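Local coordinates for protein enoyl-CoA hydratase/isomerase (Mycobacterium avium, PDB 3P5M) that probably catalyses hydration or double-bond isomerisation of enoyl-coenzyme A thioesters, as related enoyl-CoA hydratases and isomerases do, at residues I163-A168 against S175-A180; R83-I88 against P219-E224; P94-V99 against R192-G197; A62-G67 against C108-A113; S154-T159 against F169-I174. All coordinates share one frame; numbering follows the deposited sequence. Where two conformers were deposited one is given.

Contact 1 (I163-A168 against S175-A180); sequences ISAATA and SHITSA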
# COMPACT_ATOMS: atom_id res chain seq x y z
N ILE B 163 -4.45 16.69 5.07
CA ILE B 163 -3.68 15.52 4.67
C ILE B 163 -2.88 15.02 5.86
O ILE B 163 -2.01 15.74 6.37
CB ILE B 163 -2.72 15.87 3.52
CG1 ILE B 163 -3.46 16.66 2.40
CG2 ILE B 163 -2.00 14.60 3.03
CD1 ILE B 163 -4.74 15.91 1.79
N SER B 164 -3.12 13.78 6.26
CA SER B 164 -2.46 13.19 7.43
C SER B 164 -0.97 13.09 7.21
O SER B 164 -0.50 13.07 6.06
CB SER B 164 -3.01 11.78 7.69
OG SER B 164 -2.55 10.89 6.68
N ALA B 165 -0.22 13.05 8.30
CA ALA B 165 1.22 12.80 8.16
C ALA B 165 1.48 11.54 7.34
O ALA B 165 2.31 11.56 6.48
CB ALA B 165 1.90 12.70 9.50
N ALA B 166 0.75 10.46 7.61
CA ALA B 166 0.93 9.17 6.92
C ALA B 166 0.71 9.30 5.40
O ALA B 166 1.51 8.82 4.62
CB ALA B 166 -0.06 8.13 7.48
N THR B 167 -0.39 9.96 5.01
CA THR B 167 -0.72 10.20 3.60
C THR B 167 0.32 11.10 2.92
O THR B 167 0.76 10.78 1.83
CB THR B 167 -2.10 10.83 3.49
OG1 THR B 167 -3.03 9.95 4.11
CG2 THR B 167 -2.52 11.08 2.03
N ALA B 168 0.74 12.18 3.60
CA ALA B 168 1.78 13.07 3.10
C ALA B 168 3.04 12.28 2.82
O ALA B 168 3.64 12.44 1.77
CB ALA B 168 2.08 14.22 4.07
N SER B 175 9.82 14.16 3.71
CA SER B 175 10.90 13.17 3.68
C SER B 175 10.79 12.08 4.77
O SER B 175 11.16 10.95 4.51
CB SER B 175 12.24 13.87 3.79
OG SER B 175 12.32 14.52 5.05
N HIS B 176 10.23 12.42 5.93
CA HIS B 176 10.21 11.52 7.11
C HIS B 176 8.89 11.41 7.81
O HIS B 176 8.20 12.43 8.06
CB HIS B 176 11.25 11.94 8.15
CG HIS B 176 12.66 11.69 7.72
ND1 HIS B 176 13.30 12.50 6.80
CD2 HIS B 176 13.54 10.71 8.04
CE1 HIS B 176 14.53 12.04 6.61
NE2 HIS B 176 14.70 10.95 7.34
N ILE B 177 8.56 10.17 8.14
CA ILE B 177 7.43 9.90 8.98
C ILE B 177 7.88 9.24 10.30
O ILE B 177 8.84 8.46 10.33
CB ILE B 177 6.36 9.04 8.20
CG1 ILE B 177 5.06 8.93 8.97
CG2 ILE B 177 6.87 7.62 7.93
CD1 ILE B 177 4.17 10.12 8.96
N THR B 178 7.19 9.58 11.39
CA THR B 178 7.38 8.89 12.65
C THR B 178 6.05 8.29 13.13
O THR B 178 4.97 8.67 12.65
CB THR B 178 7.93 9.81 13.75
OG1 THR B 178 6.93 10.76 14.12
CG2 THR B 178 9.19 10.57 13.30
N SER B 179 6.15 7.32 14.04
CA SER B 179 4.98 6.65 14.61
C SER B 179 5.11 6.31 16.11
O SER B 179 6.20 6.44 16.70
CB SER B 179 4.62 5.43 13.75
OG SER B 179 5.75 4.64 13.47
N ALA B 180 4.01 5.91 16.74
CA ALA B 180 4.06 5.60 18.15
C ALA B 180 4.55 6.84 18.91
O ALA B 180 4.18 7.95 18.55
CB ALA B 180 5.00 4.39 18.38
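Ile-177 reaches across to the first turn of helix 165-171 with one terminal methyl, and that methyl makes the whole tight part of the contact. With CG1 anti to the backbone N (chi1 -171°), the longer branch stretches out from the strand and sets CD1 against Ala-165. CD1 lies 3.5 Å from Ala-165 CB, closer than usual for two carbons, and 3.4 Å from the carbonyl atom Ala-165 O, so it rests on both side chain and backbone. Alanine suits this place because its short side chain lets the isoleucine come up to the helix. The packing is looser toward Ala-166, whose CB points away; here CD1 passes 3.7 Å from Ala-166 N, and both Ala-166 and Ile-177 keep part of their surface exposed. Just before the helix, Ser-164 takes the N-cap position, and its OG is hydrogen-bonded to Thr-167 OG1 at 2.8 Å. Ser-164 also packs on Ser-179 of the second subunit. The contact thus joins the N-terminal turn of helix 165-171 to strand 176-177, outermost within the chain in the larger sheet of the crotonase fold. Ile-177 also lies against Phe-169 of that helix, while its strand pairs with strand 116-119, whose Ala-119 also touches Ala-165.

Contact 2 (R83-I88 against P219-E224); sequences RVVRAI and PVQAIE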
# COMPACT_ATOMS: atom_id res chain seq x y z
N ARG B 83 9.58 35.69 1.21
CA ARG B 83 11.01 35.76 1.48
C ARG B 83 11.47 34.71 2.48
O ARG B 83 12.60 34.27 2.41
CB ARG B 83 11.43 37.19 1.91
CG ARG B 83 11.66 38.15 0.69
CD ARG B 83 11.11 39.57 0.93
NE ARG B 83 11.06 39.84 2.37
CZ ARG B 83 10.49 40.91 2.93
NH1 ARG B 83 9.94 41.84 2.16
NH2 ARG B 83 10.48 41.04 4.27
N VAL B 84 10.59 34.30 3.41
CA VAL B 84 10.94 33.21 4.35
C VAL B 84 11.23 31.95 3.56
O VAL B 84 12.26 31.30 3.73
CB VAL B 84 9.83 32.97 5.41
CG1 VAL B 84 10.07 31.67 6.18
CG2 VAL B 84 9.74 34.17 6.40
N VAL B 85 10.32 31.63 2.64
CA VAL B 85 10.45 30.41 1.84
C VAL B 85 11.72 30.46 0.97
O VAL B 85 12.45 29.48 0.88
CB VAL B 85 9.18 30.15 0.99
CG1 VAL B 85 9.46 29.05 -0.06
CG2 VAL B 85 7.98 29.83 1.92
N ARG B 86 11.96 31.59 0.33
CA ARG B 86 13.15 31.74 -0.48
C ARG B 86 14.44 31.60 0.34
O ARG B 86 15.34 30.91 -0.09
CB ARG B 86 13.14 33.02 -1.32
CG ARG B 86 14.46 33.23 -2.13
CD ARG B 86 14.81 32.09 -3.16
NE ARG B 86 14.01 32.18 -4.39
CZ ARG B 86 14.19 31.42 -5.48
NH1 ARG B 86 15.18 30.53 -5.55
NH2 ARG B 86 13.37 31.58 -6.53
N ALA B 87 14.49 32.24 1.50
CA ALA B 87 15.64 32.12 2.42
C ALA B 87 15.95 30.68 2.87
O ALA B 87 17.13 30.27 2.95
CB ALA B 87 15.43 33.03 3.63
N ILE B 88 14.92 29.91 3.20
CA ILE B 88 15.14 28.50 3.55
C ILE B 88 15.69 27.72 2.33
O ILE B 88 16.65 26.99 2.45
CB ILE B 88 13.84 27.82 4.08
CG1 ILE B 88 13.42 28.40 5.44
CG2 ILE B 88 14.04 26.36 4.21
CD1 ILE B 88 11.86 28.28 5.72
N PRO B 219 8.24 33.53 -10.11
CA PRO B 219 7.03 33.95 -10.84
C PRO B 219 5.72 33.48 -10.16
O PRO B 219 4.71 34.19 -10.17
CB PRO B 219 7.14 33.27 -12.22
CG PRO B 219 8.45 32.61 -12.28
CD PRO B 219 9.20 32.83 -10.98
N VAL B 220 5.74 32.28 -9.58
CA VAL B 220 4.54 31.76 -8.93
C VAL B 220 4.21 32.56 -7.66
O VAL B 220 3.05 32.85 -7.41
CB VAL B 220 4.62 30.24 -8.62
CG1 VAL B 220 3.47 29.81 -7.70
CG2 VAL B 220 4.58 29.43 -9.90
N GLN B 221 5.24 32.92 -6.89
CA GLN B 221 5.05 33.74 -5.68
C GLN B 221 4.44 35.11 -6.04
O GLN B 221 3.54 35.58 -5.36
CB GLN B 221 6.36 33.90 -4.90
CG GLN B 221 6.76 32.67 -4.00
CD GLN B 221 8.10 32.87 -3.31
OE1 GLN B 221 8.92 33.65 -3.79
NE2 GLN B 221 8.34 32.17 -2.19
N ALA B 222 4.91 35.72 -7.13
CA ALA B 222 4.33 36.97 -7.64
C ALA B 222 2.86 36.85 -8.08
O ALA B 222 2.07 37.77 -7.90
CB ALA B 222 5.17 37.50 -8.77
N ILE B 223 2.50 35.72 -8.68
CA ILE B 223 1.12 35.47 -9.01
C ILE B 223 0.27 35.31 -7.76
O ILE B 223 -0.82 35.85 -7.71
CB ILE B 223 0.98 34.30 -9.96
CG1 ILE B 223 1.55 34.72 -11.33
CG2 ILE B 223 -0.49 33.86 -10.04
CD1 ILE B 223 1.93 33.53 -12.24
N GLU B 224 0.77 34.57 -6.76
CA GLU B 224 0.02 34.36 -5.51
C GLU B 224 -0.19 35.68 -4.77
O GLU B 224 -1.24 35.89 -4.21
CB GLU B 224 0.73 33.36 -4.57
CG GLU B 224 0.77 31.88 -5.09
CD GLU B 224 1.52 30.93 -4.13
OE1 GLU B 224 2.18 31.41 -3.18
OE2 GLU B 224 1.46 29.69 -4.37
O HOH W 1 11.71 33.48 -5.09
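Val-85 and Gln-221 make the direct van der Waals contact between helices 74-90 and 217-231. The valine places CG1 anti to its backbone N (chi1 168°), and Gln-221 NE2 settles beside this branch, 3.9 Å from Val-85 CB and equally 3.9 Å from Val-85 CG1. The glutamine chain is extended beyond CG, long enough to span the gap between two helices whose backbones stay well apart. The compact, beta-branched valine packs against the side of the amide, whose polar needs are met by other groups, and is itself packed on Phe-106 and Ala-113 of helix 106-113.

The polar end of Gln-221 is buried but well supplied. NE2 donates to Gly-138 O, its main partner, and weakly to Asn-82 O, which ties the amide to the loop before helix 140-143 as well as to helix 74-90. With OE1 held by a water, both ends of the amide are engaged, which fixes its rotation. Helix 217-231 belongs to the C-terminal helical part of the crotonase fold, and here Val-220 touches Ala-212 of the fourth subunit.

The third kind of link is a water bridge. Water 1 accepts from Arg-86 NE at 2.7 Å and donates to Gln-221 OE1 at 3.1 Å. The folded arginine chain (chi2 60°, chi3 77°) turns the guanidinium toward helix 217-231, and the water lies at its edge, in plane.

Contact 3 (P94-V99 against R192-G197); sequences PVIAGV and RSVSGG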
# COMPACT_ATOMS: atom_id res chain seq x y z
N PRO B 94 21.48 22.59 5.54
CA PRO B 94 20.23 21.85 5.66
C PRO B 94 19.28 22.44 6.71
O PRO B 94 19.72 22.87 7.78
CB PRO B 94 20.68 20.43 6.06
CG PRO B 94 22.09 20.62 6.59
CD PRO B 94 22.66 21.74 5.82
N VAL B 95 17.99 22.50 6.36
CA VAL B 95 16.95 23.07 7.23
C VAL B 95 15.95 21.93 7.43
O VAL B 95 15.43 21.38 6.43
CB VAL B 95 16.23 24.27 6.55
CG1 VAL B 95 15.18 24.89 7.46
CG2 VAL B 95 17.25 25.38 6.17
N ILE B 96 15.70 21.57 8.69
CA ILE B 96 14.77 20.51 9.03
C ILE B 96 13.55 21.05 9.74
O ILE B 96 13.66 21.75 10.75
CB ILE B 96 15.47 19.40 9.87
CG1 ILE B 96 16.54 18.73 9.03
CG2 ILE B 96 14.49 18.34 10.39
CD1 ILE B 96 17.80 18.72 9.71
N ALA B 97 12.37 20.72 9.21
CA ALA B 97 11.12 21.00 9.90
C ALA B 97 10.71 19.79 10.76
O ALA B 97 10.54 18.69 10.26
CB ALA B 97 10.02 21.37 8.88
N GLY B 98 10.58 19.97 12.08
CA GLY B 98 9.97 18.94 12.90
C GLY B 98 8.54 19.40 13.05
O GLY B 98 8.27 20.40 13.69
N VAL B 99 7.62 18.70 12.41
CA VAL B 99 6.22 19.14 12.37
C VAL B 99 5.33 18.25 13.27
O VAL B 99 5.14 17.05 13.00
CB VAL B 99 5.65 19.11 10.94
CG1 VAL B 99 4.19 19.56 10.93
CG2 VAL B 99 6.47 20.00 10.01
N ARG B 192 20.84 15.11 14.73
CA ARG B 192 22.21 14.73 15.03
C ARG B 192 22.99 14.35 13.76
O ARG B 192 24.09 14.85 13.53
CB ARG B 192 22.30 13.58 16.08
CG ARG B 192 23.71 12.89 16.16
CD ARG B 192 23.66 11.45 16.81
NE ARG B 192 22.50 10.68 16.31
CZ ARG B 192 22.47 10.01 15.14
NH1 ARG B 192 23.54 9.97 14.34
NH2 ARG B 192 21.35 9.38 14.79
N SER B 193 22.44 13.45 12.96
CA SER B 193 23.17 12.93 11.82
C SER B 193 23.46 13.98 10.71
O SER B 193 24.59 14.08 10.20
CB SER B 193 22.45 11.74 11.25
OG SER B 193 22.96 11.56 9.95
N VAL B 194 22.44 14.74 10.34
CA VAL B 194 22.55 15.85 9.40
C VAL B 194 23.55 16.97 9.86
O VAL B 194 24.45 17.33 9.11
CB VAL B 194 21.13 16.39 9.10
CG1 VAL B 194 21.15 17.67 8.30
CG2 VAL B 194 20.36 15.35 8.34
N SER B 195 23.40 17.46 11.09
CA SER B 195 24.32 18.44 11.69
C SER B 195 25.75 17.91 11.86
O SER B 195 26.66 18.70 12.05
CB SER B 195 23.78 18.95 13.05
OG SER B 195 23.84 17.94 14.04
N GLY B 196 25.95 16.59 11.76
CA GLY B 196 27.28 16.00 11.78
C GLY B 196 27.77 15.60 10.39
O GLY B 196 28.90 15.07 10.21
N GLY B 197 26.94 15.87 9.39
CA GLY B 197 27.24 15.59 7.99
C GLY B 197 28.13 16.57 7.23
O GLY B 197 28.56 17.60 7.75
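Val-194 holds CG1 anti to its backbone N (chi1 171°), and Ile-96 sets CG1 anti to its carbonyl carbon, which brings the valine methyl and the end of the isoleucine together between helix and strand. This is helix-on-sheet packing in the crotonase fold: the last turn of helix 183-195 covers the start of strand 95-99, a central strand of the larger sheet. Val-194 CG1 does nearly all the touching. It lies 3.8 Å from Ile-96 CD1, the two side chains meeting tip to tip. The same methyl also comes 3.5 Å from Pro-94 CG, with the proline ring and the valine sliding past each other in opposite directions. Beta branching suits Ile-96 to its strand, the short branched valine can present one methyl to two partners, and the rigid proline ring suits the position just before the strand. Leu-116 of the next strand also packs on Val-194, while Leu-187 and Leu-191 of the same helix cover Ile-96. Phe-202 of helix 199-213 also packs on Pro-94. After Ser-195 the chain runs on through Gly-196 and Gly-197, and Gly-197 N donates to Val-194 O at 2.9 Å.

Contact 4 (A62-G67 against C108-A113); sequences AFCSGG and CSLALA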
# COMPACT_ATOMS: atom_id res chain seq x y z
N ALA B 62 0.44 23.30 17.83
CA ALA B 62 0.50 23.30 16.38
C ALA B 62 1.87 23.76 15.88
O ALA B 62 2.49 24.62 16.49
CB ALA B 62 -0.62 24.20 15.80
N PHE B 63 2.34 23.18 14.77
CA PHE B 63 3.53 23.67 14.09
C PHE B 63 3.30 25.15 13.69
O PHE B 63 4.03 26.05 14.12
CB PHE B 63 3.88 22.78 12.87
CG PHE B 63 5.07 23.27 12.06
CD1 PHE B 63 6.37 23.10 12.53
CD2 PHE B 63 4.88 23.90 10.82
CE1 PHE B 63 7.47 23.57 11.77
CE2 PHE B 63 5.97 24.38 10.08
CZ PHE B 63 7.25 24.20 10.53
N CYS B 64 2.27 25.38 12.86
CA CYS B 64 1.95 26.72 12.37
C CYS B 64 0.59 26.67 11.70
O CYS B 64 0.38 25.91 10.73
CB CYS B 64 3.04 27.19 11.38
SG CYS B 64 2.88 28.86 10.66
N SER B 65 -0.33 27.47 12.21
CA SER B 65 -1.66 27.56 11.63
C SER B 65 -1.74 28.57 10.44
O SER B 65 -2.80 28.80 9.87
CB SER B 65 -2.68 27.87 12.74
OG SER B 65 -2.30 29.05 13.43
N GLY B 66 -0.60 29.14 10.05
CA GLY B 66 -0.55 30.05 8.90
C GLY B 66 -0.83 31.52 9.16
O GLY B 66 -0.73 31.99 10.28
N GLY B 67 -1.15 32.25 8.11
CA GLY B 67 -1.45 33.68 8.18
C GLY B 67 -2.52 34.01 9.20
O GLY B 67 -3.60 33.42 9.22
N CYS B 108 1.98 25.17 6.07
CA CYS B 108 2.30 24.10 5.16
C CYS B 108 3.45 24.52 4.23
O CYS B 108 4.47 23.81 4.10
CB CYS B 108 1.05 23.69 4.35
SG CYS B 108 1.31 22.27 3.25
N SER B 109 3.29 25.67 3.58
CA SER B 109 4.34 26.20 2.72
C SER B 109 5.70 26.19 3.44
O SER B 109 6.71 25.78 2.86
CB SER B 109 3.98 27.63 2.32
OG SER B 109 2.65 27.71 1.80
N LEU B 110 5.71 26.65 4.70
CA LEU B 110 6.93 26.76 5.53
C LEU B 110 7.65 25.41 5.72
O LEU B 110 8.88 25.28 5.50
CB LEU B 110 6.53 27.31 6.91
CG LEU B 110 7.57 27.63 7.98
CD1 LEU B 110 8.55 28.64 7.47
CD2 LEU B 110 6.78 28.25 9.13
N ALA B 111 6.90 24.42 6.19
CA ALA B 111 7.43 23.07 6.42
C ALA B 111 7.98 22.55 5.10
O ALA B 111 9.11 22.06 5.03
CB ALA B 111 6.32 22.16 6.93
N LEU B 112 7.22 22.71 4.03
CA LEU B 112 7.61 22.11 2.73
C LEU B 112 8.75 22.83 2.00
O LEU B 112 9.41 22.25 1.13
CB LEU B 112 6.39 21.94 1.83
CG LEU B 112 5.23 21.13 2.42
CD1 LEU B 112 4.18 20.84 1.37
CD2 LEU B 112 5.73 19.81 3.03
N ALA B 113 9.05 24.05 2.38
CA ALA B 113 10.25 24.71 1.89
C ALA B 113 11.54 24.06 2.45
O ALA B 113 12.61 24.16 1.83
CB ALA B 113 10.21 26.20 2.22
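The irregular segment 62-67 passes helix 106-113 at side-chain distance, the nearest CA atoms, those of Phe-63 and Ala-111, being 8.6 Å apart. Phe-63 bridges that space: with CG anti to the backbone N (chi1 177°), its ring extends to the helix and meets it through CE2. This atom is 3.9 Å from Ala-111 CB and 4.1 Å from Leu-110 CD2, both of which approach the ring obliquely. The small alanine leaves the large ring room beside the helix, and the leucine fills in next to it. Leu-110 CD2 also lies 4.2 Å from Cys-64 SG, so one methyl serves two consecutive loop residues. In crotonase-fold relatives, this loop and the N-terminal end of this central helix supply the backbone amides of the oxyanion hole for the thioester carbonyl; a similar role is likely here. Several bonds set the shape of the loop. Gly-66 N donates to Cys-64 SG at 3.5 Å, with an N-H...S angle of 150°, and Gly-66 has positive phi with an extended psi that only glycine takes easily. Phe-63 O accepts from Asn-28 ND2, and Cys-64 is backbone-bonded to Ala-102 and Val-104.

Contact 5 (S154-T159 against F169-I174); sequences SRMAMT and FEWGMI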
# COMPACT_ATOMS: atom_id res chain seq x y z
N SER B 154 -4.01 20.34 -6.79
CA SER B 154 -5.32 20.94 -7.10
C SER B 154 -6.34 20.53 -6.07
O SER B 154 -7.11 21.36 -5.62
CB SER B 154 -5.86 20.50 -8.48
OG SER B 154 -4.86 20.62 -9.47
N ARG B 155 -6.36 19.24 -5.73
CA ARG B 155 -7.26 18.77 -4.71
C ARG B 155 -7.00 19.47 -3.36
O ARG B 155 -7.93 20.08 -2.82
CB ARG B 155 -7.23 17.24 -4.54
CG ARG B 155 -8.27 16.75 -3.50
CD ARG B 155 -8.47 15.22 -3.50
NE ARG B 155 -9.36 14.79 -2.41
CZ ARG B 155 -9.93 13.59 -2.34
NH1 ARG B 155 -9.72 12.72 -3.32
NH2 ARG B 155 -10.72 13.26 -1.31
N MET B 156 -5.76 19.42 -2.86
CA MET B 156 -5.44 20.10 -1.60
C MET B 156 -5.97 21.54 -1.60
O MET B 156 -6.59 21.97 -0.64
CB MET B 156 -3.94 20.12 -1.35
CG MET B 156 -3.44 18.80 -0.80
SD MET B 156 -1.71 18.90 -0.36
CE MET B 156 -1.84 19.76 1.19
N ALA B 157 -5.74 22.24 -2.71
CA ALA B 157 -6.04 23.67 -2.77
C ALA B 157 -7.53 23.90 -2.94
O ALA B 157 -8.08 24.76 -2.28
CB ALA B 157 -5.25 24.37 -3.88
N MET B 158 -8.17 23.13 -3.80
CA MET B 158 -9.58 23.31 -4.05
C MET B 158 -10.53 22.74 -3.00
O MET B 158 -11.63 23.29 -2.81
CB MET B 158 -9.94 22.83 -5.44
CG MET B 158 -9.41 23.83 -6.45
SD MET B 158 -9.65 23.38 -8.14
CE MET B 158 -11.24 22.62 -8.11
N THR B 159 -10.14 21.68 -2.30
CA THR B 159 -11.05 21.07 -1.29
C THR B 159 -10.73 21.46 0.15
O THR B 159 -11.54 21.24 1.07
CB THR B 159 -11.07 19.52 -1.37
OG1 THR B 159 -9.81 19.00 -0.91
CG2 THR B 159 -11.36 19.03 -2.73
N PHE B 169 3.44 11.42 3.76
CA PHE B 169 4.59 10.55 3.49
C PHE B 169 4.47 9.62 2.25
O PHE B 169 5.44 9.46 1.46
CB PHE B 169 4.91 9.72 4.73
CG PHE B 169 6.10 8.85 4.57
CD1 PHE B 169 7.39 9.40 4.61
CD2 PHE B 169 5.96 7.46 4.38
CE1 PHE B 169 8.51 8.59 4.48
CE2 PHE B 169 7.08 6.64 4.24
CZ PHE B 169 8.36 7.21 4.29
N GLU B 170 3.31 8.97 2.11
CA GLU B 170 3.08 8.04 0.99
C GLU B 170 3.17 8.75 -0.37
O GLU B 170 3.66 8.17 -1.38
CB GLU B 170 1.70 7.42 1.09
CG GLU B 170 1.48 6.48 2.22
CD GLU B 170 -0.00 6.11 2.39
OE1 GLU B 170 -0.79 6.27 1.43
OE2 GLU B 170 -0.37 5.66 3.50
N TRP B 171 2.66 9.98 -0.38
CA TRP B 171 2.61 10.85 -1.54
C TRP B 171 3.97 11.41 -1.89
O TRP B 171 4.11 11.94 -2.98
CB TRP B 171 1.69 12.04 -1.23
CG TRP B 171 0.22 11.71 -1.26
CD1 TRP B 171 -0.38 10.46 -1.36
CD2 TRP B 171 -0.85 12.65 -1.14
NE1 TRP B 171 -1.74 10.59 -1.36
CE2 TRP B 171 -2.06 11.92 -1.22
CE3 TRP B 171 -0.90 14.05 -1.01
CZ2 TRP B 171 -3.33 12.55 -1.14
CZ3 TRP B 171 -2.15 14.66 -0.94
CH2 TRP B 171 -3.35 13.90 -1.02
N GLY B 172 4.92 11.38 -0.96
CA GLY B 172 6.26 12.01 -1.20
C GLY B 172 6.28 13.51 -0.93
O GLY B 172 7.20 14.23 -1.40
N MET B 173 5.29 13.98 -0.12
CA MET B 173 5.24 15.38 0.28
C MET B 173 6.36 15.72 1.24
O MET B 173 6.91 16.81 1.21
CB MET B 173 3.91 15.71 0.98
CG MET B 173 3.61 17.22 1.14
SD MET B 173 2.23 17.63 2.29
CE MET B 173 0.90 17.00 1.25
N ILE B 174 6.66 14.78 2.12
CA ILE B 174 7.58 14.99 3.22
C ILE B 174 8.62 13.87 3.23
O ILE B 174 8.31 12.74 2.83
CB ILE B 174 6.82 15.08 4.60
CG1 ILE B 174 5.89 13.88 4.81
CG2 ILE B 174 6.02 16.42 4.64
CD1 ILE B 174 5.33 13.75 6.26
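A Schellman motif ends helix 165-171, and the residues around this turn receive Met-156 from helix 150-159. Met-156 and Met-173 reach toward each other tip to tip, Met-156 SD standing 3.6 Å from Met-173 CE. Each chain is extended as far as its sulfur and bent at chi3 (78° in Met-156, -70° in Met-173), which turns the two terminal methyls off the line of their chains; Met-156 CE is 3.9 Å from Met-173 CE. Flexible, unbranched methionines suit this place, since they can fit their ends between bulkier groups without demanding a polar partner.

The same sulfur makes a Met-aromatic contact at the rim of the indole: Met-156 SD lies near the plane of Trp-171, 4.3 Å from its CZ3. Between tryptophan and methionine the turn passes through Gly-172, whose positive phi (84°) favours glycine. Helices 150-159 and 165-171 are successive helices of the crotonase fold, joined by the short strand 163-164. Ile-163 of that strand packs on both Met-156 and Trp-171, and Ile-148 of helix 145-148 touches all three contact residues. Trp-171 also makes a cation-pi interaction with Arg-152.

The last turn of helix 150-159 is closed by Thr-159, whose OG1 donates to Arg-155 O at 2.9 Å from above the carbonyl plane; Thr-159 N donates to that oxygen too. Within the chain, Arg-155 NE forms a salt bridge with Glu-161, while NH1 crosses the subunit boundary to donate to Ser-175 O of the fourth subunit.

How the contacts relate
The centre of contact 4 is about 3 Å from that of the chain; by comparison with relatives its loop probably borders the oxyanion hole. It touches three of the others. Toward contact 2, Val-84 CG1 meets Leu-110 CD1 at 3.6 Å; toward contact 3, Val-99 CG2 meets Ala-111 CB at 3.8 Å; toward contact 5, Leu-112 CD1 meets Met-173 CG at 3.7 Å. Contacts 1 and 5 share helix 165-171 and are joined by a probable hydrogen bond from Met-173 N to Ala-168 O at 2.9 Å. Contacts 1 and 2 sit on opposite sides of the chain's centre, their own centres about 25 Å apart. Contact 3 reaches the same sheet as contact 1, with centres about 17 Å apart.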